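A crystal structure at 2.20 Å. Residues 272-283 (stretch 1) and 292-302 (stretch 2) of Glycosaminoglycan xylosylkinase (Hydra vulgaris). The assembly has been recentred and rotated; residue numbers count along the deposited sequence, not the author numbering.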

# COMPACT_ATOMS: atom_id res chain seq x y z
N LEU A 272 -4.54 -8.03 25.96
CA LEU A 272 -5.85 -7.80 25.34
C LEU A 272 -6.48 -9.10 24.84
O LEU A 272 -7.70 -9.27 24.92
N ILE A 273 -5.67 -10.02 24.30
CA ILE A 273 -6.23 -11.26 23.77
C ILE A 273 -6.28 -12.37 24.81
O ILE A 273 -6.89 -13.42 24.54
N GLY A 274 -5.71 -12.17 25.99
CA GLY A 274 -5.73 -13.18 27.02
C GLY A 274 -4.71 -14.29 26.84
O GLY A 274 -4.95 -15.41 27.29
N ASN A 275 -3.58 -14.00 26.20
CA ASN A 275 -2.52 -14.98 25.98
C ASN A 275 -1.54 -14.90 27.14
O ASN A 275 -0.68 -14.01 27.20
N ALA A 276 -1.65 -15.84 28.07
CA ALA A 276 -0.77 -15.92 29.22
C ALA A 276 0.35 -16.93 29.02
O ALA A 276 0.99 -17.33 30.00
N ASP A 277 0.62 -17.33 27.78
CA ASP A 277 1.43 -18.51 27.52
C ASP A 277 2.64 -18.21 26.64
O ASP A 277 3.23 -19.14 26.06
N ARG A 278 3.09 -16.96 26.57
CA ARG A 278 4.31 -16.64 25.83
C ARG A 278 5.52 -16.76 26.75
O ARG A 278 6.17 -15.79 27.13
N HIS A 279 5.82 -18.01 27.12
CA HIS A 279 6.94 -18.27 28.02
C HIS A 279 8.29 -18.14 27.31
O HIS A 279 9.29 -17.79 27.95
N HIS A 280 8.33 -18.41 26.01
CA HIS A 280 9.46 -18.08 25.16
C HIS A 280 8.98 -17.15 24.06
O HIS A 280 7.91 -17.36 23.48
N TYR A 281 9.76 -16.11 23.77
CA TYR A 281 9.42 -15.21 22.68
C TYR A 281 10.36 -15.44 21.51
O TYR A 281 11.43 -16.04 21.64
N GLU A 282 9.93 -14.97 20.34
CA GLU A 282 10.67 -15.17 19.10
C GLU A 282 10.84 -13.82 18.40
O GLU A 282 9.98 -12.94 18.50
N TYR A 283 11.96 -13.68 17.69
CA TYR A 283 12.28 -12.40 17.07
C TYR A 283 13.03 -12.62 15.76
O TYR A 283 13.66 -13.66 15.56
N VAL A 292 10.65 -8.41 18.19
CA VAL A 292 9.88 -9.54 18.69
C VAL A 292 8.58 -9.64 17.90
O VAL A 292 7.86 -8.64 17.74
N ILE A 293 8.28 -10.83 17.37
CA ILE A 293 7.13 -11.00 16.49
C ILE A 293 6.02 -11.71 17.24
O ILE A 293 6.26 -12.46 18.20
N HIS A 294 4.79 -11.46 16.80
CA HIS A 294 3.60 -12.06 17.40
C HIS A 294 3.29 -13.34 16.65
O HIS A 294 2.37 -13.44 15.82
N LEU A 295 4.07 -14.37 16.96
CA LEU A 295 3.96 -15.67 16.32
C LEU A 295 3.40 -16.67 17.33
O LEU A 295 3.79 -16.66 18.51
N ASP A 296 2.46 -17.50 16.88
CA ASP A 296 1.71 -18.43 17.72
C ASP A 296 0.93 -17.68 18.79
O ASP A 296 1.36 -17.61 19.95
N ASN A 297 -0.23 -17.14 18.43
CA ASN A 297 -1.07 -16.38 19.34
C ASN A 297 -2.34 -17.14 19.71
O ASN A 297 -3.31 -16.52 20.15
N ALA A 298 -2.35 -18.47 19.53
CA ALA A 298 -3.59 -19.24 19.56
C ALA A 298 -4.07 -19.57 20.96
O ALA A 298 -5.24 -19.95 21.12
N LYS A 299 -3.24 -19.43 21.99
CA LYS A 299 -3.70 -19.75 23.34
C LYS A 299 -4.25 -18.48 23.98
O LYS A 299 -3.78 -17.96 24.99
N SER A 300 -5.33 -18.01 23.36
CA SER A 300 -5.94 -16.75 23.73
C SER A 300 -7.44 -16.88 23.50
O SER A 300 -7.93 -17.89 22.98
N PHE A 301 -8.17 -15.84 23.91
CA PHE A 301 -9.64 -15.82 23.84
C PHE A 301 -10.22 -17.12 24.39
O PHE A 301 -11.11 -17.74 23.80
N GLY A 302 -9.71 -17.55 25.55
CA GLY A 302 -10.23 -18.71 26.23
C GLY A 302 -11.34 -18.38 27.22
O GLY A 302 -12.22 -19.21 27.44

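Two segments of one chain can pack closely without forming an extended sheet, held by a mix of backbone, side-chain and water-mediated links. This pair, which buries 781 Å² in total, illustrates the principle. At the end of the helix, Ile-273 (chi1 p, chi2 t) lies sideways to the partner, its CG2 3.7 Å from CZ of Phe-301 and its CG1 3.7 Å from CB of Ser-300. Its carbonyl accepts a hydrogen bond from the backbone, Phe-301 N to Ile-273 O at 2.8 Å, and that same oxygen lies over one face of the ring of Phe-301 (chi1 m). Gly-274 follows with positive phi, a conformation in which a CB would jam against the preceding carbonyl. A water bridges Gly-274 O (2.8 Å) to Gly-302 N (3.0 Å).

At Asn-275 the backbone contributes a CA-H...O contact, CA to Lys-299 O at 3.4 Å; a second water links that Lys-299 O (2.7 Å) to Ala-276 N (3.0 Å). Asp-277 (chi1 t) and Lys-299 (chi1 t) both point toward the opposing stretch and meet in a salt bridge, OD2 of Asp-277 to NZ of Lys-299 at 3.0 Å, although the hydrogen bond within it is weak.

Arg-278 starts sideways, but its end comes nearer: chi1 and chi2 are t, and chi3 is m. Working at the guanidinium edge, Arg-278 NH1 donates to Leu-295 O (3.1 Å) and Arg-278 NH2 to Asn-297 OD1 (2.7 Å).

In the strand, Tyr-281 (chi1 p) sets CD1 3.8 Å from Val-292 CG2. Glu-282 (chi1 m) brings OE2 within 3.6 Å of Leu-295 CD2, while its O accepts from Ile-293 N at 2.9 Å. A third water joins Glu-282 N (3.0 Å) to Ile-293 O (2.8 Å). Finally, Tyr-283 and Val-292 form an antiparallel, non-hydrogen-bonded pair with side chains on the same face.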

# COMPACT_ATOMS: atom_id res chain seq x y z
CB LEU A 272 -5.75 -6.79 24.19
CG LEU A 272 -5.17 -5.42 24.53
CD1 LEU A 272 -4.65 -4.75 23.26
CD2 LEU A 272 -6.23 -4.57 25.25
CB ILE A 273 -5.45 -11.73 22.52
CG1 ILE A 273 -4.02 -12.15 22.87
CG2 ILE A 273 -5.46 -10.63 21.45
CD1 ILE A 273 -3.23 -12.67 21.68
CB ASN A 275 -1.81 -14.72 24.65
CG ASN A 275 -0.60 -15.63 24.44
OD1 ASN A 275 0.34 -15.28 23.73
ND2 ASN A 275 -0.63 -16.81 25.04
CB ALA A 276 -1.56 -16.26 30.48
CB ASP A 277 0.55 -19.58 26.86
CG ASP A 277 1.14 -20.98 26.94
OD1 ASP A 277 1.52 -21.41 28.05
OD2 ASP A 277 1.23 -21.64 25.88
CB ARG A 278 4.20 -15.26 25.19
CG ARG A 278 5.15 -15.08 24.00
CD ARG A 278 4.98 -13.74 23.30
NE ARG A 278 3.60 -13.51 22.85
CZ ARG A 278 3.12 -13.91 21.68
NH1 ARG A 278 3.90 -14.57 20.84
NH2 ARG A 278 1.86 -13.65 21.36
CB HIS A 279 6.80 -19.66 28.65
CG HIS A 279 6.51 -20.75 27.67
ND1 HIS A 279 7.46 -21.26 26.81
CD2 HIS A 279 5.37 -21.45 27.42
CE1 HIS A 279 6.92 -22.21 26.07
NE2 HIS A 279 5.66 -22.34 26.42
CB HIS A 280 10.08 -19.33 24.52
CG HIS A 280 10.86 -20.18 25.47
ND1 HIS A 280 10.27 -20.91 26.48
CD2 HIS A 280 12.19 -20.42 25.57
CE1 HIS A 280 11.20 -21.55 27.16
NE2 HIS A 280 12.38 -21.27 26.63
CB TYR A 281 9.46 -13.74 23.13
CG TYR A 281 10.83 -13.20 23.48
CD1 TYR A 281 11.62 -12.60 22.52
CD2 TYR A 281 11.31 -13.26 24.78
CE1 TYR A 281 12.87 -12.09 22.83
CE2 TYR A 281 12.56 -12.75 25.11
CZ TYR A 281 13.33 -12.17 24.12
OH TYR A 281 14.58 -11.66 24.42
CB GLU A 282 9.94 -16.17 18.19
CG GLU A 282 9.95 -17.59 18.72
CD GLU A 282 9.01 -18.52 17.97
OE1 GLU A 282 9.51 -19.39 17.22
OE2 GLU A 282 7.78 -18.40 18.14
CB TYR A 283 13.10 -11.51 18.02
CG TYR A 283 14.47 -12.03 18.40
CD1 TYR A 283 14.62 -12.91 19.48
CD2 TYR A 283 15.61 -11.61 17.73
CE1 TYR A 283 15.88 -13.37 19.85
CE2 TYR A 283 16.87 -12.07 18.10
CZ TYR A 283 17.00 -12.95 19.15
OH TYR A 283 18.25 -13.40 19.51
CB VAL A 292 9.60 -9.38 20.19
CG1 VAL A 292 8.80 -10.58 20.74
CG2 VAL A 292 10.90 -9.17 20.96
CB ILE A 293 7.49 -11.75 15.19
CG1 ILE A 293 8.10 -13.12 15.48
CG2 ILE A 293 8.42 -10.92 14.32
CD1 ILE A 293 8.32 -13.95 14.24
CB HIS A 294 2.44 -11.08 17.37
CG HIS A 294 2.70 -9.83 18.18
ND1 HIS A 294 2.02 -8.63 17.96
CD2 HIS A 294 3.56 -9.61 19.21
CE1 HIS A 294 2.46 -7.74 18.82
NE2 HIS A 294 3.39 -8.31 19.58
CB LEU A 295 5.32 -16.10 15.77
CG LEU A 295 5.46 -17.47 15.13
CD1 LEU A 295 4.53 -17.53 13.94
CD2 LEU A 295 6.90 -17.65 14.68
CB ASP A 296 2.63 -19.48 18.36
CG ASP A 296 1.85 -20.57 19.11
OD1 ASP A 296 2.48 -21.58 19.49
OD2 ASP A 296 0.62 -20.43 19.33
CB ASN A 297 -1.41 -15.02 18.74
CG ASN A 297 -0.19 -14.29 18.21
OD1 ASN A 297 0.81 -14.16 18.90
ND2 ASN A 297 -0.28 -13.81 16.97
CB ALA A 298 -3.42 -20.55 18.79
CB LYS A 299 -2.58 -20.36 24.17
CG LYS A 299 -3.11 -21.20 25.32
CD LYS A 299 -3.26 -22.66 24.93
CE LYS A 299 -1.92 -23.33 24.80
NZ LYS A 299 -1.23 -23.32 26.12
CB SER A 300 -5.30 -15.59 22.95
OG SER A 300 -5.40 -15.79 21.56
CB PHE A 301 -10.12 -15.55 22.42
CG PHE A 301 -9.71 -14.19 21.89
CD1 PHE A 301 -10.35 -13.03 22.32
CD2 PHE A 301 -8.69 -14.07 20.95
CE1 PHE A 301 -9.98 -11.78 21.84
CE2 PHE A 301 -8.30 -12.82 20.47
CZ PHE A 301 -8.95 -11.67 20.91
O HOH W 1 -7.00 -17.24 26.83
O HOH W 2 -2.97 -18.44 27.53
O HOH W 3 7.16 -13.95 20.35